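Local coordinates for uncharacterized protein Atu1656/AGR_C_3050 (PDB 2OJH) that is of unknown function but belongs to the TolB family and folds as a six-bladed beta-propeller, at residues G177-P182 and F221-P226; G228-F233 and V251-M256. All coordinates share one frame; numbering follows the deposited sequence.

Contact 1 of 2, residues G177-P182 and F221-P226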
loop_
_atom_site.group_PDB
_atom_site.type_symbol
_atom_site.label_atom_id
_atom_site.label_comp_id
_atom_site.label_asym_id
_atom_site.label_seq_id
_atom_site.Cartn_x
_atom_site.Cartn_y
_atom_site.Cartn_z
ATOM N N GLY A 177 -3.499 -6.790 2.296
ATOM C CA GLY A 177 -2.829 -5.524 2.630
ATOM C C GLY A 177 -1.861 -5.492 3.803
ATOM O O GLY A 177 -2.039 -4.669 4.717
ATOM N N PRO A 178 -0.810 -6.347 3.770
ATOM C CA PRO A 178 0.197 -6.365 4.834
ATOM C C PRO A 178 1.234 -5.257 4.739
ATOM O O PRO A 178 1.749 -4.968 3.638
ATOM C CB PRO A 178 0.881 -7.727 4.653
ATOM C CG PRO A 178 0.686 -8.071 3.224
ATOM C CD PRO A 178 -0.547 -7.383 2.742
ATOM N N ASP A 179 1.611 -4.686 5.877
ATOM C CA ASP A 179 2.680 -3.664 5.871
ATOM C C ASP A 179 3.373 -3.742 7.240
ATOM O O ASP A 179 2.723 -3.976 8.245
ATOM C CB ASP A 179 2.032 -2.291 5.620
ATOM C CG ASP A 179 3.029 -1.188 5.295
ATOM O OD1 ASP A 179 4.238 -1.462 5.221
ATOM O OD2 ASP A 179 2.576 -0.032 5.082
ATOM N N TYR A 180 4.692 -3.599 7.275
ATOM C CA TYR A 180 5.435 -3.755 8.522
ATOM C C TYR A 180 5.322 -2.578 9.486
ATOM O O TYR A 180 5.242 -1.422 9.064
ATOM C CB TYR A 180 6.918 -3.905 8.225
ATOM C CG TYR A 180 7.311 -5.172 7.516
ATOM C CD1 TYR A 180 7.165 -5.295 6.132
ATOM C CD2 TYR A 180 7.833 -6.249 8.224
ATOM C CE1 TYR A 180 7.566 -6.470 5.471
ATOM C CE2 TYR A 180 8.214 -7.410 7.580
ATOM C CZ TYR A 180 8.083 -7.516 6.203
ATOM O OH TYR A 180 8.494 -8.685 5.579
ATOM N N SER A 181 5.376 -2.864 10.784
ATOM C CA SER A 181 5.677 -1.823 11.763
ATOM C C SER A 181 7.169 -1.462 11.613
ATOM O O SER A 181 7.964 -2.327 11.210
ATOM C CB SER A 181 5.375 -2.304 13.183
ATOM O OG SER A 181 6.161 -3.435 13.527
ATOM N N PRO A 182 7.560 -0.207 11.926
ATOM C CA PRO A 182 8.970 0.198 11.739
ATOM C C PRO A 182 9.974 -0.513 12.665
ATOM O O PRO A 182 11.164 -0.544 12.358
ATOM C CB PRO A 182 8.961 1.704 12.030
ATOM C CG PRO A 182 7.737 1.955 12.819
ATOM C CD PRO A 182 6.734 0.904 12.442
ATOM N N PHE A 221 -6.161 -1.190 3.909
ATOM C CA PHE A 221 -4.934 -0.460 3.653
ATOM C C PHE A 221 -4.203 0.102 4.893
ATOM O O PHE A 221 -3.838 1.288 4.898
ATOM C CB PHE A 221 -5.174 0.698 2.649
ATOM C CG PHE A 221 -6.186 0.395 1.576
ATOM C CD1 PHE A 221 -5.975 -0.654 0.652
ATOM C CD2 PHE A 221 -7.345 1.167 1.478
ATOM C CE1 PHE A 221 -6.949 -0.961 -0.327
ATOM C CE2 PHE A 221 -8.323 0.885 0.492
ATOM C CZ PHE A 221 -8.128 -0.179 -0.411
ATOM N N PRO A 222 -3.942 -0.726 5.931
ATOM C CA PRO A 222 -3.128 -0.192 7.052
ATOM C C PRO A 222 -1.670 0.111 6.685
ATOM O O PRO A 222 -0.967 -0.736 6.072
ATOM C CB PRO A 222 -3.254 -1.296 8.128
ATOM C CG PRO A 222 -3.489 -2.576 7.328
ATOM C CD PRO A 222 -4.381 -2.119 6.186
ATOM N N HIS A 223 -1.235 1.348 6.988
ATOM C CA HIS A 223 0.158 1.714 6.894
ATOM C C HIS A 223 0.661 2.304 8.211
ATOM O O HIS A 223 0.300 3.417 8.567
ATOM C CB HIS A 223 0.378 2.663 5.699
ATOM C CG HIS A 223 -0.180 2.132 4.413
ATOM N ND1 HIS A 223 0.311 0.996 3.811
ATOM C CD2 HIS A 223 -1.211 2.554 3.639
ATOM C CE1 HIS A 223 -0.361 0.765 2.698
ATOM N NE2 HIS A 223 -1.282 1.702 2.561
ATOM N N PRO A 224 1.454 1.525 8.959
ATOM C CA PRO A 224 2.193 2.057 10.095
ATOM C C PRO A 224 3.198 3.162 9.693
ATOM O O PRO A 224 3.961 3.010 8.724
ATOM C CB PRO A 224 2.917 0.838 10.657
ATOM C CG PRO A 224 2.182 -0.346 10.152
ATOM C CD PRO A 224 1.638 0.069 8.803
ATOM N N SER A 225 3.166 4.260 10.435
ATOM C CA SER A 225 4.089 5.379 10.216
ATOM C C SER A 225 5.524 4.953 10.549
ATOM O O SER A 225 5.739 4.230 11.532
ATOM C CB SER A 225 3.678 6.552 11.113
ATOM O OG SER A 225 4.665 7.569 11.150
ATOM N N PRO A 226 6.515 5.400 9.754
ATOM C CA PRO A 226 7.910 5.110 10.135
ATOM C C PRO A 226 8.322 5.647 11.515
ATOM O O PRO A 226 9.362 5.227 12.067
ATOM C CB PRO A 226 8.739 5.776 9.041
ATOM C CG PRO A 226 7.811 6.556 8.212
ATOM C CD PRO A 226 6.416 6.157 8.491
HETATM O O HOH W 1 -1.222 -2.187 3.751
HETATM O O HOH W 2 3.800 2.215 5.927
#
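Asp179 and His223 make the one direct hydrogen bond between 177-182 and 221-226. His223 ND1 donates to Asp179 OD2 at 2.8 Å, with an N-H...O angle of 160°. The acceptor lies almost in the imidazole plane, at the ring edge. The ring in turn meets OD2 on its anti side, somewhat out of the carboxylate plane. Carboxylate and ring planes are 71° apart, and the two side chains cross at about a right angle. Asp179 CG, anti to the backbone N (chi1 -168°), carries the carboxylate toward His223. Asp179 CB rests 3.4 Å from Pro222 O. His223 NE2 bonds to Met274 O, so both ring nitrogens are held and the rotation of the ring is fixed.

Two waters also sit between the segments. One donates to Asp179 OD2 and to Pro224 O, which gives OD2 a second partner. The other lies within hydrogen-bonding distance of both Gly177 O and Pro222 O.

The two strands, 177-180 and 221-224, are innermost strands of consecutive propeller blades. They run parallel, with axes 6.4 Å apart, yet no backbone hydrogen bond joins them. Side chains and water bridge the blades near the central axis. Each strand bonds instead within its own sheet, as Asp179 does with Tyr188.

The remaining contacts are made by proline rings. Pro224 lies against the Tyr180 carbonyl, its CG 3.4 Å from Tyr180 O. The Pro224 and Asp179 side chains pass one another, pointing in opposite directions. Pro222 CG sits 3.6 Å from Gly177 O. Beyond the strands, Pro182 reaches across with CG 3.3 Å from Ser225 O. Pro182 CB lies 3.5 Å from Pro226 O.

Contact 2 of 2, residues G228-F233 and V251-M256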
loop_
_atom_site.group_PDB
_atom_site.type_symbol
_atom_site.label_atom_id
_atom_site.label_comp_id
_atom_site.label_asym_id
_atom_site.label_seq_id
_atom_site.Cartn_x
_atom_site.Cartn_y
_atom_site.Cartn_z
ATOM N N GLY A 228 6.577 5.262 14.196
ATOM C CA GLY A 228 6.188 4.234 15.152
ATOM C C GLY A 228 5.106 4.572 16.136
ATOM O O GLY A 228 4.945 3.861 17.136
ATOM N N ASP A 229 4.336 5.621 15.867
ATOM C CA ASP A 229 3.269 6.002 16.802
ATOM C C ASP A 229 1.847 5.846 16.234
ATOM O O ASP A 229 0.879 5.810 16.992
ATOM C CB ASP A 229 3.463 7.439 17.364
ATOM C CG ASP A 229 3.492 8.528 16.268
ATOM O OD1 ASP A 229 3.942 8.249 15.144
ATOM O OD2 ASP A 229 3.060 9.672 16.551
ATOM N N LYS A 230 1.732 5.775 14.907
ATOM C CA LYS A 230 0.425 5.898 14.247
ATOM C C LYS A 230 0.291 4.947 13.076
ATOM O O LYS A 230 1.277 4.561 12.423
ATOM C CB LYS A 230 0.209 7.341 13.724
ATOM C CG LYS A 230 0.078 8.462 14.777
ATOM C CD LYS A 230 -1.187 8.308 15.600
ATOM C CE LYS A 230 -1.362 9.483 16.570
ATOM N NZ LYS A 230 -2.423 9.244 17.607
ATOM N N VAL A 231 -0.959 4.590 12.810
ATOM C CA VAL A 231 -1.342 3.836 11.621
ATOM C C VAL A 231 -2.446 4.622 10.905
ATOM O O VAL A 231 -3.467 4.980 11.533
ATOM C CB VAL A 231 -1.916 2.431 12.037
ATOM C CG1 VAL A 231 -2.512 1.685 10.831
ATOM C CG2 VAL A 231 -0.820 1.584 12.747
ATOM N N VAL A 232 -2.267 4.827 9.597
ATOM C CA VAL A 232 -3.306 5.441 8.746
ATOM C C VAL A 232 -3.994 4.312 7.949
ATOM O O VAL A 232 -3.370 3.294 7.621
ATOM C CB VAL A 232 -2.683 6.546 7.796
ATOM C CG1 VAL A 232 -1.781 5.927 6.760
ATOM C CG2 VAL A 232 -3.758 7.392 7.115
ATOM N N PHE A 233 -5.273 4.478 7.638
ATOM C CA PHE A 233 -6.015 3.436 6.945
ATOM C C PHE A 233 -7.306 4.058 6.430
ATOM O O PHE A 233 -7.588 5.219 6.731
ATOM C CB PHE A 233 -6.259 2.192 7.839
ATOM C CG PHE A 233 -7.154 2.444 9.044
ATOM C CD1 PHE A 233 -6.626 2.981 10.200
ATOM C CD2 PHE A 233 -8.491 2.065 9.033
ATOM C CE1 PHE A 233 -7.438 3.189 11.325
ATOM C CE2 PHE A 233 -9.322 2.300 10.154
ATOM C CZ PHE A 233 -8.787 2.858 11.277
ATOM N N VAL A 251 -10.639 8.617 5.774
ATOM C CA VAL A 251 -9.229 8.343 6.014
ATOM C C VAL A 251 -9.072 8.467 7.536
ATOM O O VAL A 251 -9.374 9.517 8.122
ATOM C CB VAL A 251 -8.305 9.290 5.219
ATOM C CG1 VAL A 251 -6.827 9.093 5.592
ATOM C CG2 VAL A 251 -8.500 9.078 3.701
ATOM N N GLN A 252 -8.641 7.369 8.156
ATOM C CA GLN A 252 -8.583 7.254 9.586
ATOM C C GLN A 252 -7.158 7.187 10.068
ATOM O O GLN A 252 -6.256 6.800 9.323
ATOM C CB GLN A 252 -9.261 5.960 10.043
ATOM C CG GLN A 252 -10.652 5.745 9.534
ATOM C CD GLN A 252 -11.645 6.550 10.296
ATOM O OE1 GLN A 252 -11.979 7.647 9.892
ATOM N NE2 GLN A 252 -12.102 6.034 11.430
ATOM N N LEU A 253 -6.981 7.522 11.344
ATOM C CA LEU A 253 -5.691 7.405 12.003
ATOM C C LEU A 253 -5.932 6.846 13.399
ATOM O O LEU A 253 -6.965 7.152 14.036
ATOM C CB LEU A 253 -5.006 8.778 12.102
ATOM C CG LEU A 253 -3.502 8.849 12.417
ATOM C CD1 LEU A 253 -2.705 8.440 11.234
ATOM C CD2 LEU A 253 -3.052 10.275 12.853
HETATM N N MSE A 254 -4.990 6.023 13.857
HETATM C CA MSE A 254 -5.011 5.488 15.222
HETATM C C MSE A 254 -3.600 5.205 15.746
HETATM O O MSE A 254 -2.638 5.165 14.973
HETATM C CB MSE A 254 -5.803 4.188 15.235
HETATM C CG MSE A 254 -5.107 3.100 14.430
HETATM SE SE MSE A 254 -6.220 1.510 14.246
HETATM C CE MSE A 254 -5.152 0.586 12.907
ATOM N N ASP A 255 -3.502 4.977 17.056
ATOM C CA ASP A 255 -2.251 4.542 17.707
ATOM C C ASP A 255 -1.879 3.125 17.230
ATOM O O ASP A 255 -2.752 2.383 16.747
ATOM C CB ASP A 255 -2.418 4.554 19.241
ATOM C CG ASP A 255 -2.675 5.959 19.814
ATOM O OD1 ASP A 255 -2.331 6.960 19.152
ATOM O OD2 ASP A 255 -3.218 6.072 20.943
HETATM N N MSE A 256 -0.602 2.743 17.353
HETATM C CA MSE A 256 -0.166 1.366 17.028
HETATM C C MSE A 256 -1.026 0.251 17.644
HETATM O O MSE A 256 -1.190 -0.815 17.049
HETATM C CB MSE A 256 1.264 1.109 17.479
HETATM C CG MSE A 256 2.297 1.945 16.837
HETATM SE SE MSE A 256 2.304 1.832 14.898
HETATM C CE MSE A 256 2.963 0.076 14.641
HETATM O O HOH W 3 1.124 4.295 19.465
#
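Phe233 and Gln252 pack side chain on side chain. Gln252 CB lies over one face of the Phe233 ring, 3.6 Å from its centroid, in a CH-pi contact. Phe233 CG sits between its backbone N and carbonyl carbon (chi1 65°), turning the ring toward the neighbouring strand, to Gln252 CB and Met254 SE. The bend of Gln252 at chi2 (-79°) turns CD away from the ring; separately, OE1 bonds to Thr263 OG1. Met254 approaches the same ring obliquely, with SE 3.6 Å from Phe233 CE1, a Met-aromatic contact made by selenomethionine. Beyond CG the Met254 chain is extended. It lies alongside Val231, and its CE reaches 3.5 Å from Val231 CG1. Met256, also selenomethionine, is bent at chi2 and chi3 and puts SE 3.8 Å from Val231 CG2.

Val232 and Leu253 occupy the other face of the sheet, where Val232 CG2 also meets Val251 CG1. At the open end of the hairpin, the Lys230 chain bends at chi2 and crosses Leu253 at about a right angle. Lys230 NZ forms a salt bridge with Asp255 OD1 at 2.8 Å. Asp255 OD2 is held by Asn260 ND2.

Antiparallel backbone bonds join Val231 with Met254 and Phe233 with Gln252, two in each pair. Met256 N makes a weak bond to Asp229 O at 3.4 Å, and a water bridges the same two atoms.

Strands 230-237 and 247-255 are the middle pair of a four-stranded propeller blade. Strand 217-224 flanks the first, with Pro222 against Val231, and strand 262-267 flanks the second. Phe286 of strand 285-291 packs on Val232 and Val251.

Overall arrangement
Contact 1 joins two blades of the propeller, and contact 2 lies within one of them. Their centres are 9 Å apart. Segment 221-226 of contact 1 and both segments of contact 2 lie on one sheet, in which strands 217-224 and 230-237 are neighbours. His223 N lies 3.0 Å from Val232 O, and Ser225 N lies 2.8 Å from Lys230 O; both are probable hydrogen bonds. Packing also links the two: Pro182 CG is 3.6 Å from Gly228 CA, and Ser181 CB is 3.7 Å from Met256 CE. Contact 1 lies about 8 Å from the chain centre and contact 2 about 14 Å, both measured between centres. Together they lead from the innermost strand outward through the blade.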